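Local coordinates for protein 2-oxoglutarate carboxylase small subunit (Hydrogenobacter thermophilus, PDB 7KCT) that belongs to the biotin carboxylase family, with an ATP-grasp domain, and binds adenosine-5'-diphosphate, bicarbonate and magnesium ions, at residues 238-241 / 242-245; 299-302 / 303-307. All blocks are in the same frame, centred on the assembly; numbering follows the deposited sequence.

In the fold
Both contacts are local, lie in the ATP-grasp region and reach the same ADP of chain D, on which they converge from two elements. Contact 1 is a tight hairpin of strands 240-241 and 244-250, partly buried, with R242 exposed at its turn; contact 2 is wholly buried in the loop between strand 292-298 and helix 305-312, about 15 Å away between centres. The two meet where K245 NZ forms a 2.9 Å salt bridge with E304 OE2. Both supply donors to the phosphates, but the hairpin is held by paired backbone and stacked guanidinium groups, the loop by a doubly bonded Q302 O and a CH-pi contact.

Contact 1 (238-241 / 242-245); sequences SIQR and RNQK. With ADP (adenosine-5'-diphosphate), chain C; ADP (adenosine-5'-diphosphate), chain D.
R241 and R242 lay their guanidinium groups flat on one another, planes 15° apart and centres 3.9 Å apart, with NH2 of R242 over the centre of the R241 group. At the edge of that group, R241 NH2 donates to Q244 OE1 (3.3 Å); the oxygen lies in the guanidinium plane, but the N-H arrives above the amide's own plane. The bend at chi2 (97°) turns the R241 chain alongside Q244. E350 takes R241 NE in a salt bridge, which would offset part of the arginines' charge. Beyond R241, Q244 NE2 makes a short but poorly angled, weak bond to O1A of the chain D ADP, and K245 NZ donates to its O2B at 2.9 Å while also in a salt bridge with E283. On the Q240 and K245 face, Q240 OE1 accepts from O2' of the chain C ADP (2.9 Å) and its NE2 donates to O3' (3.1 Å). A type I' turn, R241 to Q244, is closed by reciprocal bonds: R241 N to Q244 O and Q244 N to R241 O, both 3.0 Å. This hairpin, with R242 and N243 as its two-residue loop, lies at the margin of an antiparallel sheet, where strand 244-250 pairs next with strand 341-351.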
ATOM      1  N   SER A 238      22.903  -3.047   3.560  1.00 34.08           N
ATOM      2  CA  SER A 238      24.287  -2.661   3.266  1.00 25.68           C
ATOM      3  C   SER A 238      24.397  -1.279   2.642  1.00 31.01           C
ATOM      4  O   SER A 238      25.354  -0.548   2.926  1.00 31.87           O
ATOM      5  CB  SER A 238      24.944  -3.694   2.349  1.00 31.68           C
ATOM      6  OG  SER A 238      24.930  -4.946   2.982  1.00 33.56           O
ATOM      7  N   ILE A 239      23.448  -0.891   1.791  1.00 34.79           N
ATOM      8  CA  ILE A 239      23.569   0.399   1.104  1.00 34.72           C
ATOM      9  C   ILE A 239      23.420   1.539   2.104  1.00 33.90           C
ATOM     10  O   ILE A 239      22.319   1.795   2.615  1.00 33.22           O
ATOM     11  CB  ILE A 239      22.558   0.528  -0.040  1.00 33.30           C
ATOM     12  CG1 ILE A 239      22.870  -0.585  -1.046  1.00 37.46           C
ATOM     13  CG2 ILE A 239      22.700   1.879  -0.676  1.00 36.06           C
ATOM     14  CD1 ILE A 239      21.952  -0.749  -2.206  1.00 41.59           C
ATOM     15  N   GLN A 240      24.508   2.297   2.286  1.00 31.83           N
ATOM     16  CA  GLN A 240      24.619   3.231   3.383  1.00 31.40           C
ATOM     17  C   GLN A 240      25.360   4.495   2.992  1.00 38.27           C
ATOM     18  O   GLN A 240      26.164   4.518   2.062  1.00 37.77           O
ATOM     19  CB  GLN A 240      25.367   2.604   4.579  1.00 34.58           C
ATOM     20  CG  GLN A 240      24.674   1.447   5.195  1.00 37.55           C
ATOM     21  CD  GLN A 240      25.507   0.772   6.279  1.00 44.21           C
ATOM     22  OE1 GLN A 240      26.445   1.358   6.833  1.00 41.98           O
ATOM     23  NE2 GLN A 240      25.161  -0.466   6.579  1.00 38.65           N
ATOM     24  N   ARG A 241      25.081   5.557   3.743  1.00 38.94           N
ATOM     25  CA  ARG A 241      25.912   6.743   3.739  1.00 36.81           C
ATOM     26  C   ARG A 241      26.007   7.231   5.175  1.00 39.94           C
ATOM     27  O   ARG A 241      25.018   7.196   5.923  1.00 34.78           O
ATOM     28  CB  ARG A 241      25.352   7.839   2.828  1.00 40.85           C
ATOM     29  CG  ARG A 241      23.965   8.309   3.234  1.00 39.28           C
ATOM     30  CD  ARG A 241      24.023   9.572   4.066  1.00 44.48           C
ATOM     31  NE  ARG A 241      22.690  10.016   4.489  1.00 51.12           N
ATOM     32  CZ  ARG A 241      22.185   9.869   5.713  1.00 53.65           C
ATOM     33  NH1 ARG A 241      20.965  10.317   5.974  1.00 52.61           N
ATOM     34  NH2 ARG A 241      22.908   9.315   6.682  1.00 50.28           N
ATOM     35  N   ARG A 242      27.208   7.692   5.539  1.00 42.21           N
ATOM     36  CA  ARG A 242      27.567   8.045   6.911  1.00 32.19           C
ATOM     37  C   ARG A 242      27.269   6.900   7.870  1.00 33.68           C
ATOM     38  O   ARG A 242      26.954   7.125   9.037  1.00 36.51           O
ATOM     39  CB  ARG A 242      26.861   9.333   7.365  1.00 41.70           C
ATOM     40  CG  ARG A 242      27.372  10.591   6.646  1.00 44.62           C
ATOM     41  CD  ARG A 242      27.050  11.918   7.386  1.00 52.76           C
ATOM     42  NE  ARG A 242      25.612  12.085   7.630  1.00 55.09           N
ATOM     43  CZ  ARG A 242      24.749  12.634   6.776  1.00 58.70           C
ATOM     44  NH1 ARG A 242      25.146  13.108   5.599  1.00 54.22           N
ATOM     45  NH2 ARG A 242      23.468  12.717   7.107  1.00 63.71           N
ATOM     46  N   ASN A 243      27.406   5.660   7.389  1.00 33.45           N
ATOM     47  CA  ASN A 243      27.145   4.462   8.182  1.00 45.19           C
ATOM     48  C   ASN A 243      25.680   4.358   8.629  1.00 39.72           C
ATOM     49  O   ASN A 243      25.383   3.699   9.635  1.00 39.07           O
ATOM     50  CB  ASN A 243      28.074   4.422   9.396  1.00 40.25           C
ATOM     51  CG  ASN A 243      29.520   4.496   9.008  1.00 40.22           C
ATOM     52  OD1 ASN A 243      30.216   5.435   9.389  1.00 52.77           O
ATOM     53  ND2 ASN A 243      29.991   3.505   8.265  1.00 46.21           N
ATOM     54  N   GLN A 244      24.772   5.011   7.898  1.00 42.01           N
ATOM     55  CA  GLN A 244      23.333   4.962   8.143  1.00 39.78           C
ATOM     56  C   GLN A 244      22.602   4.496   6.891  1.00 37.44           C
ATOM     57  O   GLN A 244      22.948   4.876   5.766  1.00 34.90           O
ATOM     58  CB  GLN A 244      22.836   6.321   8.591  1.00 45.57           C
ATOM     59  CG  GLN A 244      21.527   6.323   9.327  1.00 53.80           C
ATOM     60  CD  GLN A 244      21.080   7.749   9.617  1.00 64.60           C
ATOM     61  OE1 GLN A 244      21.912   8.673   9.718  1.00 66.51           O
ATOM     62  NE2 GLN A 244      19.764   7.945   9.726  1.00 54.43           N
ATOM     63  N   LYS A 245      21.577   3.683   7.104  1.00 34.56           N
ATOM     64  CA  LYS A 245      20.966   2.943   6.018  1.00 29.14           C
ATOM     65  C   LYS A 245      20.146   3.851   5.111  1.00 32.02           C
ATOM     66  O   LYS A 245      19.620   4.884   5.526  1.00 32.10           O
ATOM     67  CB  LYS A 245      20.114   1.823   6.586  1.00 34.41           C
ATOM     68  CG  LYS A 245      20.940   0.908   7.492  1.00 39.46           C
ATOM     69  CD  LYS A 245      20.081   0.187   8.508  1.00 38.40           C
ATOM     70  CE  LYS A 245      20.934  -0.488   9.575  1.00 40.04           C
ATOM     71  NZ  LYS A 245      20.130  -0.731  10.802  1.00 42.14           N
TER
HETATM   72  PB  ADP C 501      25.642   2.194  14.819  1.00 42.35           P
HETATM   73  O1B ADP C 501      25.966   3.635  14.633  1.00 48.07           O
HETATM   74  O2B ADP C 501      24.754   1.352  13.938  1.00 36.11           O
HETATM   75  O3B ADP C 501      25.566   1.748  16.266  1.00 55.96           O
HETATM   76  PA  ADP C 501      27.075  -0.126  14.134  1.00 40.42           P
HETATM   77  O1A ADP C 501      25.912  -0.951  13.715  1.00 34.39           O
HETATM   78  O2A ADP C 501      28.200  -0.834  14.873  1.00 45.82           O
HETATM   79  O3A ADP C 501      27.247   1.395  14.466  1.00 43.42           O
HETATM   80  O5' ADP C 501      27.951  -0.211  12.477  1.00 42.27           O
HETATM   81  C5' ADP C 501      27.733   0.974  11.628  1.00 44.81           C
HETATM   82  C4' ADP C 501      27.978   0.472  10.261  1.00 37.70           C
HETATM   83  O4' ADP C 501      29.421   0.493  10.153  1.00 37.83           O
HETATM   84  C3' ADP C 501      27.528  -0.927  10.065  1.00 41.56           C
HETATM   85  O3' ADP C 501      26.247  -0.958   9.424  1.00 43.70           O
HETATM   86  C2' ADP C 501      28.557  -1.346   9.018  1.00 40.95           C
HETATM   87  O2' ADP C 501      28.304  -0.711   7.707  1.00 40.73           O
HETATM   88  C1' ADP C 501      29.830  -0.697   9.483  1.00 36.34           C
HETATM   89  N9  ADP C 501      30.595  -1.585  10.392  1.00 38.19           N
HETATM   90  C8  ADP C 501      30.424  -1.821  11.762  1.00 33.33           C
HETATM   91  N7  ADP C 501      31.360  -2.687  12.232  1.00 38.58           N
HETATM   92  C5  ADP C 501      32.122  -3.037  11.116  1.00 41.28           C
HETATM   93  C6  ADP C 501      33.237  -3.899  10.949  1.00 40.53           C
HETATM   94  N6  ADP C 501      33.730  -4.583  12.016  1.00 34.82           N
HETATM   95  N1  ADP C 501      33.796  -4.096   9.729  1.00 32.15           N
HETATM   96  C2  ADP C 501      33.243  -3.362   8.732  1.00 38.26           C
HETATM   97  N3  ADP C 501      32.208  -2.505   8.741  1.00 33.62           N
HETATM   98  C4  ADP C 501      31.661  -2.360   9.975  1.00 37.64           C
HETATM   99  PB  ADP D 502      17.580   2.122  12.394  1.00 42.56           P
HETATM  100  O1B ADP D 502      16.190   2.107  13.004  1.00 35.08           O
HETATM  101  O2B ADP D 502      18.003   1.103  11.360  1.00 41.42           O
HETATM  102  O3B ADP D 502      18.678   2.551  13.315  1.00 49.52           O
HETATM  103  PA  ADP D 502      18.527   4.820  11.771  1.00 49.22           P
HETATM  104  O1A ADP D 502      18.347   6.125  11.072  1.00 47.01           O
HETATM  105  O2A ADP D 502      19.840   4.376  12.391  1.00 47.96           O
HETATM  106  O3A ADP D 502      17.685   3.579  11.254  1.00 46.16           O
HETATM  107  O5' ADP D 502      17.661   5.334  13.468  1.00 49.08           O
HETATM  108  C5' ADP D 502      16.686   6.443  13.273  1.00 43.92           C
HETATM  109  C4' ADP D 502      16.785   7.506  14.270  1.00 45.69           C
HETATM  110  O4' ADP D 502      17.296   7.118  15.527  1.00 43.01           O
HETATM  111  C3' ADP D 502      17.828   8.541  13.553  1.00 51.45           C
HETATM  112  O3' ADP D 502      17.433   9.778  13.819  1.00 52.12           O
HETATM  113  C2' ADP D 502      19.114   8.063  14.333  1.00 55.86           C
HETATM  114  O2' ADP D 502      19.992   9.068  14.536  1.00 53.10           O
HETATM  115  C1' ADP D 502      18.421   7.843  15.711  1.00 42.86           C
HETATM  116  N9  ADP D 502      19.137   6.865  16.629  1.00 48.18           N
HETATM  117  C8  ADP D 502      19.586   5.548  16.360  1.00 50.27           C
HETATM  118  N7  ADP D 502      20.211   4.968  17.418  1.00 47.75           N
HETATM  119  C5  ADP D 502      20.129   5.917  18.414  1.00 49.88           C
HETATM  120  C6  ADP D 502      20.599   5.899  19.741  1.00 51.48           C
HETATM  121  N6  ADP D 502      21.253   4.791  20.241  1.00 55.68           N
HETATM  122  N1  ADP D 502      20.404   6.987  20.557  1.00 45.18           N
HETATM  123  C2  ADP D 502      19.761   8.059  19.958  1.00 41.46           C
HETATM  124  N3  ADP D 502      19.261   8.223  18.707  1.00 44.39           N
HETATM  125  C4  ADP D 502      19.464   7.102  17.952  1.00 45.20           C

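Contact 2 (299-302 / 303-307); sequences TRIQ and VEHPV. With ADP (adenosine-5'-diphosphate), chain D.
The H305 ring carries I301 CD1 over one face, 4.1 Å from its centroid and 28° off the normal, a CH-pi contact; P306 CD lies over the opposite face, and Q302 O sits at the edge in the ring plane. There H305 ND1 donates to Q302 O at 3.0 Å, nearly along the C=O axis (163°). The same oxygen accepts H305 N at 3.1 Å from above the carbonyl plane, so two bonds grip it; the ND1 bond and that of NE2 to R25 hold the ring's rotation. The R300 guanidinium meets the chain D ADP edge-on: NH1 donates to O1B and NH2 to O3B, each at 2.9 Å, while NH1 also holds I301 O. An extended R300 chain carries the group there. V303 N adds a bond to O1B (2.8 Å). Between Q302 and E304 the amide and carboxylate planes are 42° apart, with no bond between them; R235 holds Q302 OE1, and K245 and R346 pair with the E304 carboxylate. A type I turn from Q302 to H305 leads into helix 305-312; I301 and H305 pack on helix 316-324. The loop lines the phosphate end of this second ADP, apart from the usual ATP-grasp nucleotide site, which holds the chain C ADP.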
ATOM      1  N   THR A 299      17.682  -2.539  20.784  1.00 32.52           N
ATOM      2  CA  THR A 299      16.617  -3.033  21.655  1.00 30.10           C
ATOM      3  C   THR A 299      15.356  -2.172  21.495  1.00 32.00           C
ATOM      4  O   THR A 299      14.905  -1.497  22.427  1.00 27.56           O
ATOM      5  CB  THR A 299      17.085  -3.046  23.109  1.00 26.92           C
ATOM      6  OG1 THR A 299      17.479  -1.728  23.488  1.00 30.29           O
ATOM      7  CG2 THR A 299      18.273  -3.982  23.282  1.00 35.44           C
ATOM      8  N   ARG A 300      14.821  -2.181  20.275  1.00 28.25           N
ATOM      9  CA  ARG A 300      13.731  -1.288  19.872  1.00 31.61           C
ATOM     10  C   ARG A 300      13.294  -1.683  18.467  1.00 25.98           C
ATOM     11  O   ARG A 300      13.946  -2.488  17.792  1.00 30.47           O
ATOM     12  CB  ARG A 300      14.172   0.173  19.925  1.00 27.22           C
ATOM     13  CG  ARG A 300      15.489   0.469  19.147  1.00 29.76           C
ATOM     14  CD  ARG A 300      15.599   1.912  18.686  1.00 31.30           C
ATOM     15  NE  ARG A 300      16.836   2.237  17.966  1.00 30.26           N
ATOM     16  CZ  ARG A 300      17.029   2.094  16.651  1.00 41.06           C
ATOM     17  NH1 ARG A 300      16.062   1.612  15.859  1.00 29.42           N
ATOM     18  NH2 ARG A 300      18.208   2.451  16.127  1.00 37.71           N
ATOM     19  N   ILE A 301      12.163  -1.123  18.034  1.00 31.72           N
ATOM     20  CA  ILE A 301      11.783  -1.213  16.627  1.00 26.02           C
ATOM     21  C   ILE A 301      12.810  -0.432  15.811  1.00 25.57           C
ATOM     22  O   ILE A 301      13.414   0.525  16.298  1.00 27.41           O
ATOM     23  CB  ILE A 301      10.366  -0.646  16.418  1.00 27.77           C
ATOM     24  CG1 ILE A 301       9.780  -1.125  15.096  1.00 32.12           C
ATOM     25  CG2 ILE A 301      10.375   0.900  16.492  1.00 25.78           C
ATOM     26  CD1 ILE A 301       9.307  -2.561  15.082  1.00 33.24           C
ATOM     27  N   GLN A 302      13.032  -0.849  14.576  1.00 28.30           N
ATOM     28  CA  GLN A 302      13.864  -0.096  13.648  1.00 30.03           C
ATOM     29  C   GLN A 302      13.052   0.515  12.504  1.00 28.52           C
ATOM     30  O   GLN A 302      12.006   0.002  12.112  1.00 26.38           O
ATOM     31  CB  GLN A 302      14.924  -1.016  13.036  1.00 34.41           C
ATOM     32  CG  GLN A 302      15.897  -1.595  14.002  1.00 36.87           C
ATOM     33  CD  GLN A 302      16.949  -2.407  13.275  1.00 39.49           C
ATOM     34  OE1 GLN A 302      16.630  -3.380  12.601  1.00 35.11           O
ATOM     35  NE2 GLN A 302      18.193  -1.969  13.356  1.00 41.37           N
ATOM     36  N   VAL A 303      13.635   1.546  11.894  1.00 30.99           N
ATOM     37  CA  VAL A 303      13.041   2.219  10.742  1.00 29.02           C
ATOM     38  C   VAL A 303      12.541   1.234   9.699  1.00 29.24           C
ATOM     39  O   VAL A 303      11.413   1.348   9.201  1.00 28.41           O
ATOM     40  CB  VAL A 303      14.088   3.183  10.144  1.00 33.16           C
ATOM     41  CG1 VAL A 303      13.660   3.747   8.770  1.00 32.83           C
ATOM     42  CG2 VAL A 303      14.330   4.350  11.114  1.00 33.54           C
ATOM     43  N   GLU A 304      13.346   0.223   9.393  1.00 25.64           N
ATOM     44  CA  GLU A 304      13.147  -0.654   8.258  1.00 26.82           C
ATOM     45  C   GLU A 304      12.322  -1.897   8.571  1.00 29.99           C
ATOM     46  O   GLU A 304      12.259  -2.824   7.731  1.00 26.42           O
ATOM     47  CB  GLU A 304      14.532  -1.039   7.688  1.00 31.83           C
ATOM     48  CG  GLU A 304      15.470  -1.816   8.678  1.00 35.51           C
ATOM     49  CD  GLU A 304      16.447  -0.954   9.530  1.00 40.14           C
ATOM     50  OE1 GLU A 304      16.235   0.255   9.750  1.00 37.38           O
ATOM     51  OE2 GLU A 304      17.490  -1.498   9.988  1.00 47.10           O
ATOM     52  N   HIS A 305      11.627  -1.921   9.710  1.00 28.43           N
ATOM     53  CA  HIS A 305      10.781  -3.072  10.021  1.00 27.65           C
ATOM     54  C   HIS A 305       9.738  -3.394   8.957  1.00 30.23           C
ATOM     55  O   HIS A 305       9.313  -4.563   8.899  1.00 30.09           O
ATOM     56  CB  HIS A 305      10.086  -2.896  11.389  1.00 26.97           C
ATOM     57  CG  HIS A 305       8.941  -1.932  11.382  1.00 23.53           C
ATOM     58  ND1 HIS A 305       9.118  -0.598  11.673  1.00 24.16           N
ATOM     59  CD2 HIS A 305       7.613  -2.095  11.163  1.00 24.34           C
ATOM     60  CE1 HIS A 305       7.951   0.032  11.587  1.00 29.34           C
ATOM     61  NE2 HIS A 305       7.023  -0.851  11.265  1.00 28.75           N
ATOM     62  N   PRO A 306       9.249  -2.456   8.137  1.00 29.65           N
ATOM     63  CA  PRO A 306       8.204  -2.844   7.171  1.00 23.37           C
ATOM     64  C   PRO A 306       8.640  -3.887   6.155  1.00 25.68           C
ATOM     65  O   PRO A 306       7.800  -4.715   5.784  1.00 24.89           O
ATOM     66  CB  PRO A 306       7.817  -1.505   6.510  1.00 25.33           C
ATOM     67  CG  PRO A 306       8.057  -0.501   7.613  1.00 23.03           C
ATOM     68  CD  PRO A 306       9.371  -0.986   8.241  1.00 24.59           C
ATOM     69  N   VAL A 307       9.905  -3.948   5.720  1.00 24.88           N
ATOM     70  CA  VAL A 307      10.225  -4.969   4.719  1.00 24.20           C
ATOM     71  C   VAL A 307       9.985  -6.358   5.293  1.00 25.03           C
ATOM     72  O   VAL A 307       9.551  -7.274   4.587  1.00 27.18           O
ATOM     73  CB  VAL A 307      11.669  -4.836   4.175  1.00 26.34           C
ATOM     74  CG1 VAL A 307      11.848  -3.518   3.408  1.00 26.51           C
ATOM     75  CG2 VAL A 307      12.749  -5.022   5.237  1.00 23.62           C
TER
HETATM   76  PB  ADP D 502      17.580   2.122  12.394  1.00 42.56           P
HETATM   77  O1B ADP D 502      16.190   2.107  13.004  1.00 35.08           O
HETATM   78  O2B ADP D 502      18.003   1.103  11.360  1.00 41.42           O
HETATM   79  O3B ADP D 502      18.678   2.551  13.315  1.00 49.52           O
HETATM   80  PA  ADP D 502      18.527   4.820  11.771  1.00 49.22           P
HETATM   81  O1A ADP D 502      18.347   6.125  11.072  1.00 47.01           O
HETATM   82  O2A ADP D 502      19.840   4.376  12.391  1.00 47.96           O
HETATM   83  O3A ADP D 502      17.685   3.579  11.254  1.00 46.16           O
HETATM   84  O5' ADP D 502      17.661   5.334  13.468  1.00 49.08           O
HETATM   85  C5' ADP D 502      16.686   6.443  13.273  1.00 43.92           C
HETATM   86  C4' ADP D 502      16.785   7.506  14.270  1.00 45.69           C
HETATM   87  O4' ADP D 502      17.296   7.118  15.527  1.00 43.01           O
HETATM   88  C3' ADP D 502      17.828   8.541  13.553  1.00 51.45           C
HETATM   89  O3' ADP D 502      17.433   9.778  13.819  1.00 52.12           O
HETATM   90  C2' ADP D 502      19.114   8.063  14.333  1.00 55.86           C
HETATM   91  O2' ADP D 502      19.992   9.068  14.536  1.00 53.10           O
HETATM   92  C1' ADP D 502      18.421   7.843  15.711  1.00 42.86           C
HETATM   93  N9  ADP D 502      19.137   6.865  16.629  1.00 48.18           N
HETATM   94  C8  ADP D 502      19.586   5.548  16.360  1.00 50.27           C
HETATM   95  N7  ADP D 502      20.211   4.968  17.418  1.00 47.75           N
HETATM   96  C5  ADP D 502      20.129   5.917  18.414  1.00 49.88           C
HETATM   97  C6  ADP D 502      20.599   5.899  19.741  1.00 51.48           C
HETATM   98  N6  ADP D 502      21.253   4.791  20.241  1.00 55.68           N
HETATM   99  N1  ADP D 502      20.404   6.987  20.557  1.00 45.18           N
HETATM  100  C2  ADP D 502      19.761   8.059  19.958  1.00 41.46           C
HETATM  101  N3  ADP D 502      19.261   8.223  18.707  1.00 44.39           N
HETATM  102  C4  ADP D 502      19.464   7.102  17.952  1.00 45.20           C